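PDB 3IDU: CARDB domain-containing protein from Pyrococcus furiosus, which is of unknown function, but its CARDB domain, the piece described here, folds as a beta sandwich and binds two manganese ions. Local coordinates for residues V56-T61 and F80-T85; T67-L70 and E75-L78; T95-E98 and V103-N106. One frame throughout, in Å; residues are numbered along the deposited sequence.

In the fold
All three contacts belong to one beta sandwich with an antiparallel three-stranded sheet facing a five-stranded one. Contacts 1 and 2 both join the sheets and share strand 75-82, which they use at its two ends, with centres about 19 Å apart. Contact 1 is partly buried and entirely apolar, aliphatic groups lying against aromatic faces. Contact 2, nearer the surface, mixes aliphatic packing with a lysine bond to a backbone carbonyl. Contact 3 is buried yet polar: its carboxylates are joined through manganese, in the loop after strand 88-96. It also touches contact 1, where Tyr57 OH probably hydrogen-bonds Glu98 OE1.

Contact 1. Residues V56-T61 and F80-T85; sequences VYINGT and FNWTPT
Ile58 reaches Trp82 through two torsions: CG1 lies opposite the carbonyl carbon (chi1 -65°), and the chain then runs extended to CD1, over the indole. Trp82 answers with CG turned away from its backbone N (chi1 178°), presenting a face to the methyl. Ile58 CD1 sits 3.8 Å from the centroid of the Trp82 five-membered ring and only 6° off its normal, a CH-pi contact. Ile58 CD1 is 3.9 Å from both NE1 and CE2 of Trp82, while Ile58 CG2 is 4.1 Å from Trp82 CZ2. The indole is thus held between two aliphatic groups, because CG of Pro84 lies 3.5 Å above the opposite face. Isoleucine suits this place, with an ethyl arm long enough to lay its terminal methyl on the ring face.

One step deeper, Val56 and Phe80 approach from opposite directions, and Val56 CG1 comes over the rim of one phenyl face, 4.0 Å from Phe80 CZ. The pairs bridge the two sheets of the Ig-like sandwich, strand 49-58 on one side and strand 75-82 on the other; no hydrogen bond joins the segments, and the CA atoms of Val56 and Phe80 are 9.1 Å apart. Alternate residues, Val56 and Ile58 on one strand and Phe80 and Trp82 on the other, point between the sheets. Beyond Ile58 the chain reverses in a type I' turn, with Asn59 and Gly60 at its corners. The ring of Tyr37 meets that of Phe80 with nearly parallel planes, and Tyr90 meets Trp82 edge-to-face.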
ATOM      1  N   VAL A  56       3.707   5.292  -3.229  1.00  7.55           N
ATOM      2  CA  VAL A  56       4.661   4.196  -3.318  1.00  7.23           C
ATOM      3  C   VAL A  56       6.041   4.827  -3.466  1.00  8.32           C
ATOM      4  O   VAL A  56       6.238   5.748  -4.257  1.00 10.24           O
ATOM      5  CB  VAL A  56       4.369   3.260  -4.523  1.00 10.49           C
ATOM      6  CG1 VAL A  56       5.598   2.405  -4.834  1.00 11.79           C
ATOM      7  CG2 VAL A  56       3.199   2.349  -4.191  1.00 11.63           C
ATOM      8  N   TYR A  57       6.979   4.324  -2.672  1.00 12.83           N
ATOM      9  CA  TYR A  57       8.356   4.793  -2.653  1.00 15.13           C
ATOM     10  C   TYR A  57       9.276   3.628  -2.966  1.00 14.34           C
ATOM     11  O   TYR A  57       8.988   2.487  -2.607  1.00 15.33           O
ATOM     12  CB  TYR A  57       8.735   5.299  -1.259  1.00 11.00           C
ATOM     13  CG  TYR A  57       7.933   6.465  -0.739  1.00 10.65           C
ATOM     14  CD1 TYR A  57       8.357   7.774  -0.952  1.00  7.55           C
ATOM     15  CD2 TYR A  57       6.765   6.261  -0.005  1.00  9.56           C
ATOM     16  CE1 TYR A  57       7.645   8.850  -0.447  1.00 12.17           C
ATOM     17  CE2 TYR A  57       6.045   7.335   0.502  1.00 13.44           C
ATOM     18  CZ  TYR A  57       6.490   8.627   0.279  1.00 11.53           C
ATOM     19  OH  TYR A  57       5.773   9.687   0.783  1.00 13.92           O
ATOM     20  N   ILE A  58      10.386   3.926  -3.625  1.00 11.20           N
ATOM     21  CA  ILE A  58      11.385   2.918  -3.947  1.00 11.04           C
ATOM     22  C   ILE A  58      12.682   3.490  -3.379  1.00 10.72           C
ATOM     23  O   ILE A  58      13.157   4.526  -3.838  1.00 12.22           O
ATOM     24  CB  ILE A  58      11.478   2.703  -5.466  1.00 12.29           C
ATOM     25  CG1 ILE A  58      10.153   2.116  -5.970  1.00 15.96           C
ATOM     26  CG2 ILE A  58      12.651   1.788  -5.799  1.00 17.25           C
ATOM     27  CD1 ILE A  58      10.093   1.886  -7.464  1.00 17.86           C
ATOM     28  N   ASN A  59      13.235   2.812  -2.375  1.00  9.40           N
ATOM     29  CA  ASN A  59      14.446   3.265  -1.693  1.00 12.36           C
ATOM     30  C   ASN A  59      14.302   4.705  -1.194  1.00 15.82           C
ATOM     31  O   ASN A  59      15.213   5.526  -1.324  1.00 15.15           O
ATOM     32  CB  ASN A  59      15.679   3.107  -2.593  1.00 12.07           C
ATOM     33  CG  ASN A  59      16.320   1.732  -2.457  1.00 14.11           C
ATOM     34  OD1 ASN A  59      15.847   0.895  -1.686  1.00 15.55           O
ATOM     35  ND2 ASN A  59      17.399   1.496  -3.196  1.00 15.92           N
ATOM     36  N   GLY A  60      13.133   4.994  -0.624  1.00 13.65           N
ATOM     37  CA  GLY A  60      12.858   6.307  -0.061  1.00 11.10           C
ATOM     38  C   GLY A  60      12.431   7.409  -1.005  1.00 13.75           C
ATOM     39  O   GLY A  60      11.980   8.461  -0.554  1.00 15.44           O
ATOM     40  N   THR A  61      12.576   7.187  -2.307  1.00 15.87           N
ATOM     41  CA  THR A  61      12.193   8.203  -3.279  1.00 15.62           C
ATOM     42  C   THR A  61      10.807   7.891  -3.841  1.00 12.35           C
ATOM     43  O   THR A  61      10.539   6.769  -4.260  1.00  9.94           O
ATOM     44  CB  THR A  61      13.222   8.283  -4.424  1.00 18.28           C
ATOM     45  OG1 THR A  61      14.495   8.672  -3.886  1.00 18.15           O
ATOM     46  CG2 THR A  61      12.784   9.304  -5.470  1.00 20.11           C
ATOM     47  N   PHE A  80       1.083  -0.871 -10.447  1.00 17.98           N
ATOM     48  CA  PHE A  80       2.149  -0.044 -10.988  1.00 20.03           C
ATOM     49  C   PHE A  80       3.234  -0.960 -11.527  1.00 27.30           C
ATOM     50  O   PHE A  80       3.542  -1.996 -10.932  1.00 27.12           O
ATOM     51  CB  PHE A  80       2.723   0.911  -9.925  1.00 20.54           C
ATOM     52  CG  PHE A  80       3.504   0.229  -8.833  1.00 18.53           C
ATOM     53  CD1 PHE A  80       2.867  -0.225  -7.680  1.00 15.60           C
ATOM     54  CD2 PHE A  80       4.884   0.055  -8.951  1.00 24.73           C
ATOM     55  CE1 PHE A  80       3.593  -0.839  -6.658  1.00 16.28           C
ATOM     56  CE2 PHE A  80       5.619  -0.559  -7.936  1.00 17.65           C
ATOM     57  CZ  PHE A  80       4.972  -1.007  -6.787  1.00 21.10           C
ATOM     58  N   ASN A  81       3.792  -0.589 -12.672  1.00 21.96           N
ATOM     59  CA  ASN A  81       4.852  -1.382 -13.276  1.00 28.10           C
ATOM     60  C   ASN A  81       6.190  -0.749 -12.940  1.00 26.15           C
ATOM     61  O   ASN A  81       6.286   0.462 -12.751  1.00 19.98           O
ATOM     62  CB  ASN A  81       4.687  -1.447 -14.797  1.00 31.35           C
ATOM     63  CG  ASN A  81       3.335  -1.997 -15.216  1.00 38.80           C
ATOM     64  OD1 ASN A  81       2.793  -2.907 -14.581  1.00 41.94           O
ATOM     65  ND2 ASN A  81       2.790  -1.456 -16.302  1.00 38.86           N
ATOM     66  N   TRP A  82       7.222  -1.579 -12.860  1.00 23.80           N
ATOM     67  CA  TRP A  82       8.556  -1.096 -12.554  1.00 28.95           C
ATOM     68  C   TRP A  82       9.612  -1.884 -13.316  1.00 32.01           C
ATOM     69  O   TRP A  82       9.720  -3.104 -13.174  1.00 33.03           O
ATOM     70  CB  TRP A  82       8.826  -1.191 -11.053  1.00 26.12           C
ATOM     71  CG  TRP A  82      10.207  -0.748 -10.664  1.00 25.94           C
ATOM     72  CD1 TRP A  82      10.877   0.352 -11.125  1.00 25.42           C
ATOM     73  CD2 TRP A  82      11.064  -1.363  -9.697  1.00 18.62           C
ATOM     74  NE1 TRP A  82      12.099   0.459 -10.501  1.00 22.97           N
ATOM     75  CE2 TRP A  82      12.240  -0.581  -9.620  1.00 17.99           C
ATOM     76  CE3 TRP A  82      10.955  -2.501  -8.887  1.00 18.80           C
ATOM     77  CZ2 TRP A  82      13.297  -0.898  -8.763  1.00 12.30           C
ATOM     78  CZ3 TRP A  82      12.005  -2.817  -8.033  1.00 21.59           C
ATOM     79  CH2 TRP A  82      13.164  -2.016  -7.979  1.00 16.02           C
ATOM     80  N   THR A  83      10.388  -1.170 -14.123  1.00 24.93           N
ATOM     81  CA  THR A  83      11.450  -1.779 -14.907  1.00 29.30           C
ATOM     82  C   THR A  83      12.786  -1.265 -14.382  1.00 27.51           C
ATOM     83  O   THR A  83      13.251  -0.200 -14.794  1.00 32.52           O
ATOM     84  CB  THR A  83      11.323  -1.410 -16.397  1.00 29.33           C
ATOM     85  OG1 THR A  83       9.994  -1.700 -16.850  1.00 32.05           O
ATOM     86  CG2 THR A  83      12.316  -2.213 -17.225  1.00 32.37           C
ATOM     87  N   PRO A  84      13.408  -2.006 -13.446  1.00 21.54           N
ATOM     88  CA  PRO A  84      14.696  -1.650 -12.841  1.00 19.78           C
ATOM     89  C   PRO A  84      15.791  -1.467 -13.885  1.00 26.86           C
ATOM     90  O   PRO A  84      15.809  -2.165 -14.900  1.00 27.11           O
ATOM     91  CB  PRO A  84      14.993  -2.839 -11.928  1.00 20.08           C
ATOM     92  CG  PRO A  84      13.646  -3.323 -11.551  1.00 23.43           C
ATOM     93  CD  PRO A  84      12.877  -3.241 -12.844  1.00 26.29           C
ATOM     94  N   THR A  85      16.703  -0.534 -13.621  1.00 26.76           N
ATOM     95  CA  THR A  85      17.814  -0.244 -14.524  1.00 24.78           C
ATOM     96  C   THR A  85      19.148  -0.694 -13.931  1.00 30.23           C
ATOM     97  O   THR A  85      20.118  -0.912 -14.660  1.00 36.59           O
ATOM     98  CB  THR A  85      17.913   1.263 -14.812  1.00 22.68           C
ATOM     99  OG1 THR A  85      18.125   1.967 -13.583  1.00 24.66           O
ATOM    100  CG2 THR A  85      16.636   1.773 -15.464  1.00 27.23           C
TER

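Contact 2. Residues T67-L70 and E75-L78; sequences TVSL and EKVL
Lys76 stretches across to the strand of Ser69: its CG lies opposite its own carbonyl carbon and the chain runs extended from there, which carries the ammonium nitrogen NZ to a 2.8 Å hydrogen bond with Ser69 O. The C=O...N angle is 138°, and the donor stands 31° out of the carbonyl plane. Ser69 OG is 3.3 Å from the same Lys76 NZ. A lysine fits here because a long aliphatic stem can lie over apolar neighbours while its charged end stays at the surface.

The stem and Leu70 run alongside each other, pointing opposite ways, and the contact is close: Leu70 CD2 is 3.5 Å from Lys76 CG and 3.7 Å from Lys76 CD. Farther along the strands, Val68 and Leu78 meet tip to tip, Val68 CG1 lying 4.0 Å from Leu78 CD2. These branched aliphatic side chains bring the two sheets together, and both also touch Val54 of strand 49-58.

The two short strand segments run roughly antiparallel, at 156°, but 7.9 Å apart, too far for backbone pairing. Each pairs instead within its own sheet: Val68 and Leu70 with strand 49-58, Lys76 and Leu78 with strand 35-43. Strands 61-70 and 75-82 are edge strands, consecutive in the chain, so this contact closes one flank of the sandwich where the chain passes from the five-stranded sheet to the three-stranded one.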
ATOM      1  N   THR A  67      -4.976   8.851  -5.499  1.00  9.41           N
ATOM      2  CA  THR A  67      -5.947   9.501  -4.634  1.00 13.21           C
ATOM      3  C   THR A  67      -7.123   8.540  -4.726  1.00 15.87           C
ATOM      4  O   THR A  67      -7.715   8.393  -5.796  1.00 16.47           O
ATOM      5  CB  THR A  67      -6.358  10.884  -5.184  1.00 15.16           C
ATOM      6  OG1 THR A  67      -5.285  11.813  -4.996  1.00 19.37           O
ATOM      7  CG2 THR A  67      -7.603  11.399  -4.480  1.00 23.18           C
ATOM      8  N   VAL A  68      -7.457   7.864  -3.629  1.00  8.65           N
ATOM      9  CA  VAL A  68      -8.553   6.905  -3.681  1.00 12.44           C
ATOM     10  C   VAL A  68      -9.616   7.106  -2.620  1.00 14.56           C
ATOM     11  O   VAL A  68      -9.422   7.836  -1.650  1.00  9.01           O
ATOM     12  CB  VAL A  68      -8.045   5.449  -3.555  1.00 17.45           C
ATOM     13  CG1 VAL A  68      -6.951   5.188  -4.572  1.00 23.60           C
ATOM     14  CG2 VAL A  68      -7.553   5.187  -2.147  1.00 18.55           C
ATOM     15  N   SER A  69     -10.755   6.458  -2.840  1.00  8.66           N
ATOM     16  CA  SER A  69     -11.859   6.504  -1.904  1.00  6.58           C
ATOM     17  C   SER A  69     -12.107   5.063  -1.505  1.00  9.49           C
ATOM     18  O   SER A  69     -11.868   4.147  -2.294  1.00  9.34           O
ATOM     19  CB  SER A  69     -13.115   7.084  -2.559  1.00 10.93           C
ATOM     20  OG  SER A  69     -13.538   6.269  -3.638  1.00 14.51           O
ATOM     21  N   LEU A  70     -12.558   4.848  -0.273  1.00 10.01           N
ATOM     22  CA  LEU A  70     -12.836   3.498   0.199  1.00  9.36           C
ATOM     23  C   LEU A  70     -14.004   3.493   1.153  1.00 14.72           C
ATOM     24  O   LEU A  70     -13.967   4.135   2.204  1.00 14.32           O
ATOM     25  CB  LEU A  70     -11.618   2.905   0.909  1.00  7.55           C
ATOM     26  CG  LEU A  70     -10.408   2.556   0.046  1.00 13.29           C
ATOM     27  CD1 LEU A  70      -9.217   2.291   0.962  1.00 14.30           C
ATOM     28  CD2 LEU A  70     -10.705   1.348  -0.826  1.00 11.80           C
ATOM     29  N   GLU A  75     -11.959  -2.780  -0.248  1.00 11.99           N
ATOM     30  CA  GLU A  75     -10.562  -2.955  -0.611  1.00 10.33           C
ATOM     31  C   GLU A  75     -10.385  -2.641  -2.081  1.00  8.70           C
ATOM     32  O   GLU A  75     -11.264  -2.926  -2.897  1.00  9.26           O
ATOM     33  CB  GLU A  75     -10.107  -4.398  -0.352  1.00 12.39           C
ATOM     34  CG  GLU A  75      -8.661  -4.664  -0.770  1.00 16.25           C
ATOM     35  CD  GLU A  75      -8.229  -6.106  -0.559  1.00 28.49           C
ATOM     36  OE1 GLU A  75      -7.053  -6.417  -0.842  1.00 20.24           O
ATOM     37  OE2 GLU A  75      -9.059  -6.930  -0.112  1.00 28.65           O
ATOM     38  N   LYS A  76      -9.258  -2.031  -2.416  1.00  8.14           N
ATOM     39  CA  LYS A  76      -8.962  -1.721  -3.805  1.00  9.13           C
ATOM     40  C   LYS A  76      -7.540  -2.150  -4.106  1.00 14.56           C
ATOM     41  O   LYS A  76      -6.661  -2.089  -3.241  1.00 13.24           O
ATOM     42  CB  LYS A  76      -9.138  -0.226  -4.083  1.00 13.35           C
ATOM     43  CG  LYS A  76     -10.591   0.205  -4.185  1.00 10.37           C
ATOM     44  CD  LYS A  76     -10.740   1.691  -4.503  1.00 12.60           C
ATOM     45  CE  LYS A  76     -12.210   2.039  -4.706  1.00 13.06           C
ATOM     46  NZ  LYS A  76     -12.446   3.492  -4.932  1.00 15.18           N
ATOM     47  N   VAL A  77      -7.328  -2.613  -5.333  1.00 11.48           N
ATOM     48  CA  VAL A  77      -6.017  -3.052  -5.767  1.00 15.50           C
ATOM     49  C   VAL A  77      -5.481  -2.040  -6.763  1.00 17.07           C
ATOM     50  O   VAL A  77      -6.049  -1.836  -7.839  1.00 16.80           O
ATOM     51  CB  VAL A  77      -6.075  -4.450  -6.434  1.00 16.19           C
ATOM     52  CG1 VAL A  77      -4.675  -4.883  -6.859  1.00 17.50           C
ATOM     53  CG2 VAL A  77      -6.663  -5.461  -5.462  1.00 15.89           C
ATOM     54  N   LEU A  78      -4.399  -1.381  -6.373  1.00 13.97           N
ATOM     55  CA  LEU A  78      -3.754  -0.383  -7.210  1.00 20.97           C
ATOM     56  C   LEU A  78      -2.559  -1.071  -7.841  1.00 16.72           C
ATOM     57  O   LEU A  78      -1.896  -1.882  -7.200  1.00 22.46           O
ATOM     58  CB  LEU A  78      -3.282   0.791  -6.355  1.00 17.77           C
ATOM     59  CG  LEU A  78      -4.331   1.423  -5.438  1.00 17.72           C
ATOM     60  CD1 LEU A  78      -3.702   2.601  -4.714  1.00 18.97           C
ATOM     61  CD2 LEU A  78      -5.534   1.872  -6.253  1.00 19.56           C
TER

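Contact 3. Residues T95-E98 and V103-N106; sequences TVDE and VELN. With MN (manganese (II) ion), chain D; MN (manganese (II) ion), chain C.
Asp97 and Glu104 meet through a shared manganese ion, that of chain D, bound by Asp97 OD2 at 2.3 Å and by Glu104 OE2 at 2.2 Å. The two oxygens, Asp97 OD2 and Glu104 OE2, are 3.4 Å apart; the metal charge would offset their repulsion, and the carboxylate planes are turned 43° against each other. A water and the outside ligands Asn100, Val102 O and Glu107 complete this six-oxygen shell. Glu104 also bridges: its other oxygen, OE1, binds the chain C manganese, which lies 5.9 Å from the chain D manganese. That second ion takes Asn106 O at 2.2 Å, with Asp18, Leu19 O, Asn109 and Asn110. Glutamate suits this bridge, since its extended chain can place one carboxylate between two metals.

The site occupies one end of the beta sandwich, where the loop between strands 88-96 and 111-118 folds round the ions, and the segment of Asp18 and Leu19 closes over the second.

The water of that first shell in turn donates to Asp97 O at 2.7 Å, so Asp97 serves the chain D metal both directly and through water. Its backbone is left-handed (phi 50°, psi 48°) as the strand gives way to the loop, and its carboxylate is also hydrogen-bonded by Thr101. Farther out, Thr95 OG1 gives a 2.7 Å hydrogen bond to Glu98 OE1 on the anti side, tying together the turn that carries Asp97.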
ATOM      1  N   THR A  95       2.374   3.843   1.443  1.00  7.58           N
ATOM      2  CA  THR A  95       1.738   4.520   2.564  1.00  6.14           C
ATOM      3  C   THR A  95       0.350   5.006   2.193  1.00 10.51           C
ATOM      4  O   THR A  95       0.070   5.299   1.030  1.00 10.80           O
ATOM      5  CB  THR A  95       2.544   5.754   3.021  1.00 10.43           C
ATOM      6  OG1 THR A  95       2.443   6.788   2.031  1.00 11.19           O
ATOM      7  CG2 THR A  95       4.013   5.396   3.212  1.00 10.70           C
ATOM      8  N   VAL A  96      -0.521   5.090   3.189  1.00  7.09           N
ATOM      9  CA  VAL A  96      -1.862   5.598   2.968  1.00  6.70           C
ATOM     10  C   VAL A  96      -2.118   6.615   4.080  1.00  8.75           C
ATOM     11  O   VAL A  96      -1.764   6.394   5.237  1.00  8.51           O
ATOM     12  CB  VAL A  96      -2.913   4.460   2.949  1.00  7.74           C
ATOM     13  CG1 VAL A  96      -2.910   3.703   4.267  1.00  9.65           C
ATOM     14  CG2 VAL A  96      -4.291   5.038   2.658  1.00  4.59           C
ATOM     15  N   ASP A  97      -2.713   7.743   3.701  1.00  7.95           N
ATOM     16  CA  ASP A  97      -2.969   8.851   4.613  1.00 10.63           C
ATOM     17  C   ASP A  97      -1.707   9.210   5.382  1.00 10.27           C
ATOM     18  O   ASP A  97      -1.730   9.365   6.603  1.00 10.33           O
ATOM     19  CB  ASP A  97      -4.087   8.552   5.612  1.00 17.01           C
ATOM     20  CG  ASP A  97      -4.463   9.783   6.422  1.00 13.48           C
ATOM     21  OD1 ASP A  97      -4.359  10.894   5.860  1.00 12.86           O
ATOM     22  OD2 ASP A  97      -4.868   9.656   7.597  1.00 11.66           O
ATOM     23  N   GLU A  98      -0.604   9.351   4.662  1.00  7.46           N
ATOM     24  CA  GLU A  98       0.657   9.687   5.294  1.00 13.62           C
ATOM     25  C   GLU A  98       0.588  11.035   6.008  1.00 14.72           C
ATOM     26  O   GLU A  98       1.276  11.242   7.007  1.00 21.59           O
ATOM     27  CB  GLU A  98       1.770   9.705   4.249  1.00 13.82           C
ATOM     28  CG  GLU A  98       3.140   9.453   4.827  1.00 16.81           C
ATOM     29  CD  GLU A  98       4.220   9.495   3.771  1.00 20.48           C
ATOM     30  OE1 GLU A  98       4.006   8.927   2.677  1.00 16.03           O
ATOM     31  OE2 GLU A  98       5.285  10.085   4.040  1.00 23.07           O
ATOM     32  N   VAL A 103      -8.869  10.362  10.847  1.00 10.68           N
ATOM     33  CA  VAL A 103      -8.794   9.734  12.169  1.00 12.10           C
ATOM     34  C   VAL A 103      -9.236   8.290  12.012  1.00  8.66           C
ATOM     35  O   VAL A 103     -10.354   8.030  11.583  1.00  9.57           O
ATOM     36  CB  VAL A 103      -9.709  10.449  13.188  1.00 16.35           C
ATOM     37  CG1 VAL A 103      -9.728   9.680  14.516  1.00 10.53           C
ATOM     38  CG2 VAL A 103      -9.194  11.866  13.422  1.00 21.40           C
ATOM     39  N   GLU A 104      -8.356   7.353  12.359  1.00 11.00           N
ATOM     40  CA  GLU A 104      -8.657   5.931  12.220  1.00  9.47           C
ATOM     41  C   GLU A 104      -8.498   5.161  13.517  1.00  9.44           C
ATOM     42  O   GLU A 104      -8.007   5.679  14.522  1.00  9.67           O
ATOM     43  CB  GLU A 104      -7.714   5.274  11.213  1.00  9.83           C
ATOM     44  CG  GLU A 104      -7.550   5.974   9.880  1.00 12.79           C
ATOM     45  CD  GLU A 104      -6.231   5.605   9.222  1.00  9.44           C
ATOM     46  OE1 GLU A 104      -5.918   4.402   9.147  1.00 10.98           O
ATOM     47  OE2 GLU A 104      -5.502   6.514   8.783  1.00  9.90           O
ATOM     48  N   LEU A 105      -8.889   3.896  13.455  1.00  9.15           N
ATOM     49  CA  LEU A 105      -8.772   2.992  14.589  1.00 10.75           C
ATOM     50  C   LEU A 105      -7.294   2.710  14.856  1.00  9.15           C
ATOM     51  O   LEU A 105      -6.910   2.381  15.977  1.00 11.05           O
ATOM     52  CB  LEU A 105      -9.474   1.670  14.280  1.00 13.15           C
ATOM     53  CG  LEU A 105     -10.956   1.725  13.916  1.00 16.11           C
ATOM     54  CD1 LEU A 105     -11.392   0.368  13.387  1.00 23.14           C
ATOM     55  CD2 LEU A 105     -11.774   2.119  15.138  1.00 21.69           C
ATOM     56  N   ASN A 106      -6.468   2.843  13.824  1.00  8.25           N
ATOM     57  CA  ASN A 106      -5.041   2.577  13.952  1.00  7.19           C
ATOM     58  C   ASN A 106      -4.281   3.401  12.912  1.00 10.64           C
ATOM     59  O   ASN A 106      -4.607   3.368  11.726  1.00  9.45           O
ATOM     60  CB  ASN A 106      -4.790   1.079  13.741  1.00 10.26           C
ATOM     61  CG  ASN A 106      -3.351   0.672  14.011  1.00 14.03           C
ATOM     62  OD1 ASN A 106      -2.482   1.512  14.257  1.00 15.13           O
ATOM     63  ND2 ASN A 106      -3.093  -0.631  13.956  1.00 11.22           N
TER
HETATM   64 MN    MN D 602      -4.897   8.484   9.530  1.00 12.87          MN
HETATM   65 MN    MN C 601      -4.734   2.553   9.639  1.00  9.80          MN
HETATM   66  O   HOH W   1      -2.658   8.346   8.892  1.00 14.70           O